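Local structure of L-lactate dehydrogenase (Trichomonas vaginalis, 4UUL) at residues H38-P43 with T70-A76; A4-T10 with I80-V86; G17-H22 with L52-L56. The protein reduces pyruvate to L-lactate with NADH, reversibly, and probably has some malate dehydrogenase activity, as its family does. The protein carries 1 engineered substitution. The contacts are given in a common frame with arbitrary orientation. Numbering follows the deposited sequence.

Overall arrangement
The contacts illustrate how a Rossmann-type NAD-binding domain is built up around its parallel sheet. Contact 2 pairs strands 5-10 and 82-85, contact 1 joins the end of strand 35-40 to residues 70-76, and contact 3 packs two helices over the same sheet. Contacts 1 and 2, with centres about 11 Å apart, lie on adjacent strands, 35-40 and 5-10, and meet through His-38 NE2 and His-6 ND1, 2.8 Å apart. Contact 3 is centred about 14 Å from the centre of contact 2 and 15 Å from that of contact 1; Ile-9 and Leu-39 pack against its helices. Asp-41, which binds NADH, and Gly-17, predicted to bind NAD(+), bring contacts 1 and 3 to the coenzyme site, empty here.

Contact 1 (H38-P43 with T70-A76); sequences HLLDIP and TTDPKAA
A strand histidine that hydrogen-bonds to the backbone of helix 73-77, the helix that follows the neighbouring strand 64-70, sets this contact apart: His-38 (chi1 m) donates from ND1 to Ala-75 O at 2.9 Å, while its NE2 is hydrogen-bonded to His-6 of strand 5-10. The setting is the edge of a Rossmann fold, where strand 35-40 meets the end of strand 64-70, the outermost of the parallel sheet. Only one bridge of that pairing falls within the two segments. Leu-40 lies opposite Thr-70, CA to CA 5.2 Å, and is straddled by two bonds, Thr-70 N to Leu-39 O at 2.9 Å and Asp-41 N to Thr-70 O at 3.1 Å. The chain leaves the sheet through an ST turn, Asp-72 N to Thr-70 OG1 at 2.9 Å, and enters helix 73-77 with Asp-72 as N-cap, its OD2 accepting from Ala-75 N at 3.0 Å. This reversal brings Ala-76 back over Leu-40, whose CB lies 3.8 Å from Ala-76 CB; the t, p rotamer of Leu-40 sends CD1 to 3.6 Å from Thr-71 C. Asp-41, which binds NADH in this protein, stands just past the end of strand 35-40, as the acidic residue of NAD-binding Rossmann domains usually does. Beyond the last direct bond, a water donates to Asp-41 O at 2.9 Å and to Thr-71 O at 2.7 Å.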
# COMPACT_ATOMS: atom_id res chain seq x y z
N HIS B 38 -0.26 -13.56 10.31
CA HIS B 38 -1.35 -14.56 10.40
C HIS B 38 -2.51 -13.99 9.61
O HIS B 38 -3.00 -12.90 9.92
CB HIS B 38 -1.75 -14.77 11.84
CG HIS B 38 -0.67 -15.34 12.70
ND1 HIS B 38 -0.80 -16.54 13.35
CD2 HIS B 38 0.53 -14.84 13.10
CE1 HIS B 38 0.28 -16.78 14.08
NE2 HIS B 38 1.11 -15.77 13.93
N LEU B 39 -2.89 -14.69 8.53
CA LEU B 39 -3.84 -14.18 7.55
C LEU B 39 -5.05 -15.09 7.55
O LEU B 39 -4.99 -16.24 7.08
CB LEU B 39 -3.18 -14.13 6.17
CG LEU B 39 -1.90 -13.30 6.13
CD1 LEU B 39 -1.19 -13.49 4.82
CD2 LEU B 39 -2.22 -11.83 6.28
N LEU B 40 -6.16 -14.62 8.14
CA LEU B 40 -7.35 -15.41 8.34
C LEU B 40 -8.45 -15.01 7.39
O LEU B 40 -8.73 -13.82 7.22
CB LEU B 40 -7.84 -15.27 9.79
CG LEU B 40 -9.13 -15.98 10.19
CD1 LEU B 40 -8.98 -17.50 10.10
CD2 LEU B 40 -9.61 -15.55 11.59
N ASP B 41 -9.10 -16.01 6.78
CA ASP B 41 -10.32 -15.75 6.01
C ASP B 41 -11.13 -17.05 5.95
O ASP B 41 -10.80 -18.00 6.65
CB ASP B 41 -10.01 -15.11 4.64
CG ASP B 41 -11.06 -14.11 4.18
OD1 ASP B 41 -12.26 -14.38 4.38
OD2 ASP B 41 -10.66 -13.04 3.65
N ILE B 42 -12.22 -17.04 5.20
CA ILE B 42 -13.11 -18.16 5.14
C ILE B 42 -12.80 -19.03 3.93
O ILE B 42 -12.16 -18.58 2.98
CB ILE B 42 -14.56 -17.72 5.10
CG1 ILE B 42 -14.82 -16.78 3.93
CG2 ILE B 42 -14.96 -17.09 6.45
CD1 ILE B 42 -16.35 -16.58 3.69
N PRO B 43 -13.26 -20.28 3.93
CA PRO B 43 -12.86 -21.19 2.86
C PRO B 43 -13.08 -20.68 1.43
O PRO B 43 -12.18 -20.92 0.61
CB PRO B 43 -13.68 -22.46 3.18
CG PRO B 43 -13.82 -22.43 4.64
CD PRO B 43 -14.02 -20.98 4.98
N THR B 70 -4.77 -19.06 6.52
CA THR B 70 -5.55 -20.11 7.17
C THR B 70 -7.03 -19.77 7.29
O THR B 70 -7.40 -18.58 7.25
CB THR B 70 -4.96 -20.38 8.57
OG1 THR B 70 -5.58 -21.51 9.15
CG2 THR B 70 -5.11 -19.21 9.51
N THR B 71 -7.84 -20.79 7.42
CA THR B 71 -9.22 -20.63 7.87
C THR B 71 -9.43 -21.02 9.34
O THR B 71 -10.53 -20.95 9.84
CB THR B 71 -10.15 -21.49 7.03
OG1 THR B 71 -9.81 -22.86 7.22
CG2 THR B 71 -9.98 -21.15 5.56
N ASP B 72 -8.38 -21.45 10.01
CA ASP B 72 -8.45 -22.04 11.33
C ASP B 72 -8.18 -21.00 12.41
O ASP B 72 -7.08 -20.40 12.45
CB ASP B 72 -7.37 -23.12 11.47
CG ASP B 72 -7.39 -23.74 12.82
OD1 ASP B 72 -8.46 -24.25 13.17
OD2 ASP B 72 -6.37 -23.69 13.54
N PRO B 73 -9.13 -20.76 13.30
CA PRO B 73 -8.88 -19.82 14.40
C PRO B 73 -7.61 -20.04 15.22
O PRO B 73 -6.86 -19.09 15.44
CB PRO B 73 -10.15 -19.93 15.24
CG PRO B 73 -11.20 -20.21 14.22
CD PRO B 73 -10.54 -21.19 13.27
N LYS B 74 -7.33 -21.25 15.67
CA LYS B 74 -6.14 -21.44 16.49
C LYS B 74 -4.87 -21.02 15.74
O LYS B 74 -4.05 -20.24 16.27
CB LYS B 74 -5.95 -22.88 16.97
CG LYS B 74 -4.76 -22.99 17.89
CD LYS B 74 -4.64 -24.36 18.50
CE LYS B 74 -3.43 -24.43 19.45
NZ LYS B 74 -3.44 -25.69 20.21
N ALA B 75 -4.73 -21.42 14.48
CA ALA B 75 -3.55 -21.05 13.73
C ALA B 75 -3.47 -19.52 13.56
O ALA B 75 -2.38 -18.95 13.48
CB ALA B 75 -3.56 -21.74 12.39
N ALA B 76 -4.61 -18.87 13.42
CA ALA B 76 -4.66 -17.44 13.17
C ALA B 76 -4.34 -16.63 14.42
O ALA B 76 -3.71 -15.58 14.33
CB ALA B 76 -6.03 -17.07 12.65
O HOH W 1 -12.27 -19.13 8.87

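Contact 2 (A4-T10 with I80-V86); sequences AAHVLIT and IDCAFLV
Ala-4 begins this contact through water, its O lying 3.0 Å from a molecule that also donates to Asp-81 OD2 at 2.7 Å. From Ala-5 the chain is extended and runs nearly parallel to strand 82-85, with the axes 4.7 Å apart at 11°, as in the centre of a Rossmann sheet. His-6 N donates to Asp-81 OD2 at 2.8 Å, so an aspartate side chain takes the place of a backbone acceptor ahead of the first bridge; His-6 O takes Asp-81 N at 2.8 Å and, weakly, Cys-82 N at 3.3 Å. Val-7 pairs with Cys-82, and its CG1 lies 3.8 Å from Phe-84 CE1 at the ring edge. Leu-8, paired with Ala-83 at a CA-CA distance of 4.5 Å, bonds through N to Cys-82 O at 3.0 Å and through O to Phe-84 N at 2.8 Å; on its face of the sheet its CB meets Ile-80 CD1 at 3.8 Å. Ile-9 pairs with Phe-84, back on the face of Val-7. Thr-10 N donates to Phe-84 O at 3.1 Å, in the first residue of the inverse gamma turn centred on Leu-85. The alternation reveals an inner strand: His-6, Leu-8 and Thr-10 bond to residues 80-86, whereas Ala-5, Val-7 and Ile-9 bond to strand 35-40. Helix 15-25 covers Ile-9 and Phe-84 through Leu-20, and strand 124-127 touches Phe-84 and Leu-85 from the next position in the sheet.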
# COMPACT_ATOMS: atom_id res chain seq x y z
N ALA B 4 10.37 -12.19 15.78
CA ALA B 4 9.44 -11.49 14.93
C ALA B 4 8.15 -11.22 15.70
O ALA B 4 7.71 -12.03 16.51
CB ALA B 4 9.11 -12.28 13.72
N ALA B 5 7.53 -10.11 15.38
CA ALA B 5 6.22 -9.79 15.91
C ALA B 5 5.16 -10.50 15.09
O ALA B 5 5.20 -10.48 13.87
CB ALA B 5 6.01 -8.27 15.83
N HIS B 6 4.20 -11.11 15.77
CA HIS B 6 3.14 -11.85 15.12
C HIS B 6 1.89 -11.00 14.99
O HIS B 6 1.32 -10.56 15.99
CB HIS B 6 2.89 -13.17 15.86
CG HIS B 6 3.92 -14.19 15.56
ND1 HIS B 6 3.66 -15.39 14.93
CD2 HIS B 6 5.26 -14.19 15.81
CE1 HIS B 6 4.79 -16.06 14.77
NE2 HIS B 6 5.77 -15.36 15.31
N VAL B 7 1.44 -10.79 13.76
CA VAL B 7 0.37 -9.86 13.44
C VAL B 7 -0.74 -10.59 12.73
O VAL B 7 -0.53 -11.16 11.68
CB VAL B 7 0.91 -8.74 12.50
CG1 VAL B 7 -0.21 -7.80 12.13
CG2 VAL B 7 2.10 -8.03 13.12
N LEU B 8 -1.94 -10.51 13.30
CA LEU B 8 -3.13 -11.10 12.68
C LEU B 8 -3.89 -10.05 11.87
O LEU B 8 -4.10 -8.93 12.31
CB LEU B 8 -4.07 -11.64 13.76
CG LEU B 8 -5.47 -12.04 13.31
CD1 LEU B 8 -5.46 -13.19 12.29
CD2 LEU B 8 -6.33 -12.40 14.49
N ILE B 9 -4.32 -10.43 10.67
CA ILE B 9 -5.28 -9.69 9.87
C ILE B 9 -6.43 -10.63 9.53
O ILE B 9 -6.20 -11.68 8.95
CB ILE B 9 -4.66 -9.15 8.55
CG1 ILE B 9 -3.42 -8.28 8.85
CG2 ILE B 9 -5.70 -8.40 7.75
CD1 ILE B 9 -2.60 -7.98 7.59
N THR B 10 -7.64 -10.30 9.99
CA THR B 10 -8.82 -11.05 9.62
C THR B 10 -9.40 -10.52 8.34
O THR B 10 -9.10 -9.40 7.92
CB THR B 10 -9.89 -11.06 10.74
OG1 THR B 10 -10.40 -9.74 10.83
CG2 THR B 10 -9.30 -11.55 12.02
N ILE B 80 -0.26 -14.30 18.99
CA ILE B 80 -0.17 -13.02 18.31
C ILE B 80 0.15 -11.87 19.25
O ILE B 80 -0.28 -11.87 20.40
CB ILE B 80 -1.39 -12.73 17.42
CG1 ILE B 80 -2.68 -12.66 18.25
CG2 ILE B 80 -1.47 -13.78 16.30
CD1 ILE B 80 -3.83 -12.09 17.48
N ASP B 81 0.87 -10.87 18.73
CA ASP B 81 1.20 -9.61 19.41
C ASP B 81 0.19 -8.48 19.13
O ASP B 81 -0.04 -7.62 19.95
CB ASP B 81 2.57 -9.14 18.96
CG ASP B 81 3.67 -10.08 19.42
OD1 ASP B 81 3.98 -10.09 20.62
OD2 ASP B 81 4.20 -10.80 18.58
N CYS B 82 -0.39 -8.49 17.94
CA CYS B 82 -1.44 -7.52 17.62
C CYS B 82 -2.40 -8.09 16.55
O CYS B 82 -2.07 -9.08 15.88
CB CYS B 82 -0.90 -6.13 17.26
SG CYS B 82 -0.04 -6.06 15.69
N ALA B 83 -3.57 -7.47 16.42
CA ALA B 83 -4.56 -7.93 15.51
C ALA B 83 -5.29 -6.77 14.91
O ALA B 83 -5.68 -5.80 15.57
CB ALA B 83 -5.59 -8.81 16.24
N PHE B 84 -5.53 -6.89 13.60
CA PHE B 84 -6.38 -5.98 12.83
C PHE B 84 -7.66 -6.77 12.51
O PHE B 84 -7.66 -7.64 11.63
CB PHE B 84 -5.67 -5.56 11.55
CG PHE B 84 -4.45 -4.70 11.79
CD1 PHE B 84 -3.21 -5.27 12.04
CD2 PHE B 84 -4.56 -3.32 11.75
CE1 PHE B 84 -2.11 -4.49 12.24
CE2 PHE B 84 -3.40 -2.54 11.95
CZ PHE B 84 -2.19 -3.15 12.18
N LEU B 85 -8.73 -6.46 13.26
CA LEU B 85 -10.01 -7.18 13.09
C LEU B 85 -10.81 -6.44 12.03
O LEU B 85 -11.66 -5.57 12.33
CB LEU B 85 -10.75 -7.31 14.41
CG LEU B 85 -10.06 -8.10 15.48
CD1 LEU B 85 -10.96 -8.27 16.66
CD2 LEU B 85 -9.46 -9.43 15.06
N VAL B 86 -10.52 -6.78 10.78
CA VAL B 86 -11.13 -6.13 9.62
C VAL B 86 -12.44 -6.79 9.24
O VAL B 86 -13.41 -6.12 8.89
CB VAL B 86 -10.16 -6.24 8.41
CG1 VAL B 86 -10.79 -5.73 7.13
CG2 VAL B 86 -8.89 -5.46 8.76
O HOH W 2 6.16 -12.63 18.96

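Contact 3 (G17-H22 with L52-L56)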
# COMPACT_ATOMS: atom_id res chain seq x y z
N GLY B 17 -7.15 -6.13 3.50
CA GLY B 17 -6.13 -7.08 3.87
C GLY B 17 -4.95 -7.13 2.92
O GLY B 17 -3.79 -7.31 3.32
N TYR B 18 -5.28 -7.03 1.65
CA TYR B 18 -4.28 -7.06 0.58
C TYR B 18 -3.27 -5.93 0.82
O TYR B 18 -2.03 -6.14 0.76
CB TYR B 18 -4.98 -6.89 -0.75
CG TYR B 18 -4.10 -6.92 -1.98
CD1 TYR B 18 -3.55 -8.11 -2.44
CD2 TYR B 18 -3.89 -5.81 -2.71
CE1 TYR B 18 -2.78 -8.16 -3.60
CE2 TYR B 18 -3.16 -5.84 -3.86
CZ TYR B 18 -2.61 -7.01 -4.30
OH TYR B 18 -1.94 -6.98 -5.48
N ILE B 19 -3.77 -4.71 0.99
CA ILE B 19 -2.89 -3.56 1.13
C ILE B 19 -2.17 -3.59 2.49
O ILE B 19 -0.99 -3.28 2.60
CB ILE B 19 -3.64 -2.21 0.89
CG1 ILE B 19 -4.28 -2.19 -0.48
CG2 ILE B 19 -2.72 -1.04 1.11
CD1 ILE B 19 -5.23 -1.07 -0.72
N LEU B 20 -2.95 -3.83 3.54
CA LEU B 20 -2.40 -3.85 4.88
C LEU B 20 -1.26 -4.84 5.05
O LEU B 20 -0.25 -4.54 5.68
CB LEU B 20 -3.55 -4.14 5.83
CG LEU B 20 -3.35 -4.12 7.31
CD1 LEU B 20 -2.84 -2.75 7.79
CD2 LEU B 20 -4.68 -4.52 8.01
N SER B 21 -1.46 -6.04 4.55
CA SER B 21 -0.42 -7.04 4.66
C SER B 21 0.87 -6.60 3.98
O SER B 21 1.93 -6.74 4.57
CB SER B 21 -0.88 -8.39 4.11
OG SER B 21 -1.22 -8.31 2.73
N HIS B 22 0.76 -6.05 2.78
CA HIS B 22 1.98 -5.60 2.11
C HIS B 22 2.64 -4.41 2.83
O HIS B 22 3.86 -4.35 2.96
CB HIS B 22 1.68 -5.23 0.66
CG HIS B 22 1.57 -6.40 -0.27
ND1 HIS B 22 0.41 -7.11 -0.45
CD2 HIS B 22 2.49 -6.98 -1.09
CE1 HIS B 22 0.64 -8.09 -1.31
NE2 HIS B 22 1.89 -8.03 -1.70
N LEU B 52 -2.72 -13.55 -2.56
CA LEU B 52 -2.09 -12.53 -1.71
C LEU B 52 -0.72 -13.01 -1.26
O LEU B 52 0.26 -12.30 -1.34
CB LEU B 52 -2.97 -12.12 -0.50
CG LEU B 52 -2.19 -11.51 0.68
CD1 LEU B 52 -1.61 -10.23 0.25
CD2 LEU B 52 -3.14 -11.28 1.85
N THR B 53 -0.65 -14.23 -0.73
CA THR B 53 0.62 -14.70 -0.22
C THR B 53 1.66 -14.84 -1.31
O THR B 53 2.85 -14.62 -1.07
CB THR B 53 0.52 -15.98 0.61
OG1 THR B 53 0.11 -17.06 -0.20
CG2 THR B 53 -0.45 -15.78 1.77
N MET B 54 1.22 -15.17 -2.52
CA MET B 54 2.18 -15.27 -3.62
C MET B 54 2.77 -13.88 -3.91
O MET B 54 3.98 -13.75 -4.21
CB MET B 54 1.46 -15.78 -4.82
CG MET B 54 1.16 -17.25 -4.79
SD MET B 54 0.03 -17.80 -6.13
CE MET B 54 1.17 -18.07 -7.46
N GLU B 55 1.95 -12.83 -3.88
CA GLU B 55 2.48 -11.49 -4.06
C GLU B 55 3.36 -11.06 -2.92
O GLU B 55 4.41 -10.41 -3.18
CB GLU B 55 1.41 -10.45 -4.36
CG GLU B 55 0.84 -10.62 -5.75
CD GLU B 55 0.14 -9.37 -6.20
OE1 GLU B 55 0.84 -8.37 -6.51
OE2 GLU B 55 -1.11 -9.35 -6.20
N LEU B 56 3.02 -11.42 -1.69
CA LEU B 56 3.92 -11.12 -0.59
C LEU B 56 5.28 -11.76 -0.82
O LEU B 56 6.32 -11.11 -0.68
CB LEU B 56 3.35 -11.59 0.74
CG LEU B 56 2.10 -10.92 1.27
CD1 LEU B 56 1.60 -11.66 2.52
CD2 LEU B 56 2.40 -9.48 1.65
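Two helices laid side by side on one face of the Rossmann sheet make this contact, a near-parallel pairing of helices 15-25 and 46-57 that also forms part of the dimer interface. The segment axes approach to 10.5 Å and cross at -27°. Side chains rather than close backbones bridge such spacing, and Leu-52 is the chief example: it enters as a knob into the hole lined by Gly-17, Tyr-18, Ser-21 and His-22, with CD1 3.5 Å from His-22 CE1 and 3.9 Å from Tyr-18 CD1. One turn later Leu-56 makes a CH-pi contact, its CD2 standing 3.5 Å from the centroid of the His-22 ring, almost on the ring normal. That ring is held by its own helix, His-22 ND1 donating to Tyr-18 O at 2.9 Å. The polar link is short: Tyr-18 OH donates to Glu-55 OE2 at 2.6 Å. Both side chains also bond to the second subunit: Ala-242 N of that subunit to the Tyr-18 hydroxyl, its Ala-241 N and Ser-243 OG to Glu-55 OE1, and Arg-236 of that subunit forms a cation-pi contact with the Tyr-18 ring. Gly-17, last residue of the glycine-rich run predicted to bind NAD(+), lies in the first turn of helix 15-25. Toward the sheet, Ser-21 and Leu-56 rest on Leu-37 of strand 35-40; Leu-56 also rests on Leu-39 of the same strand, which lies between the two helices in the chain.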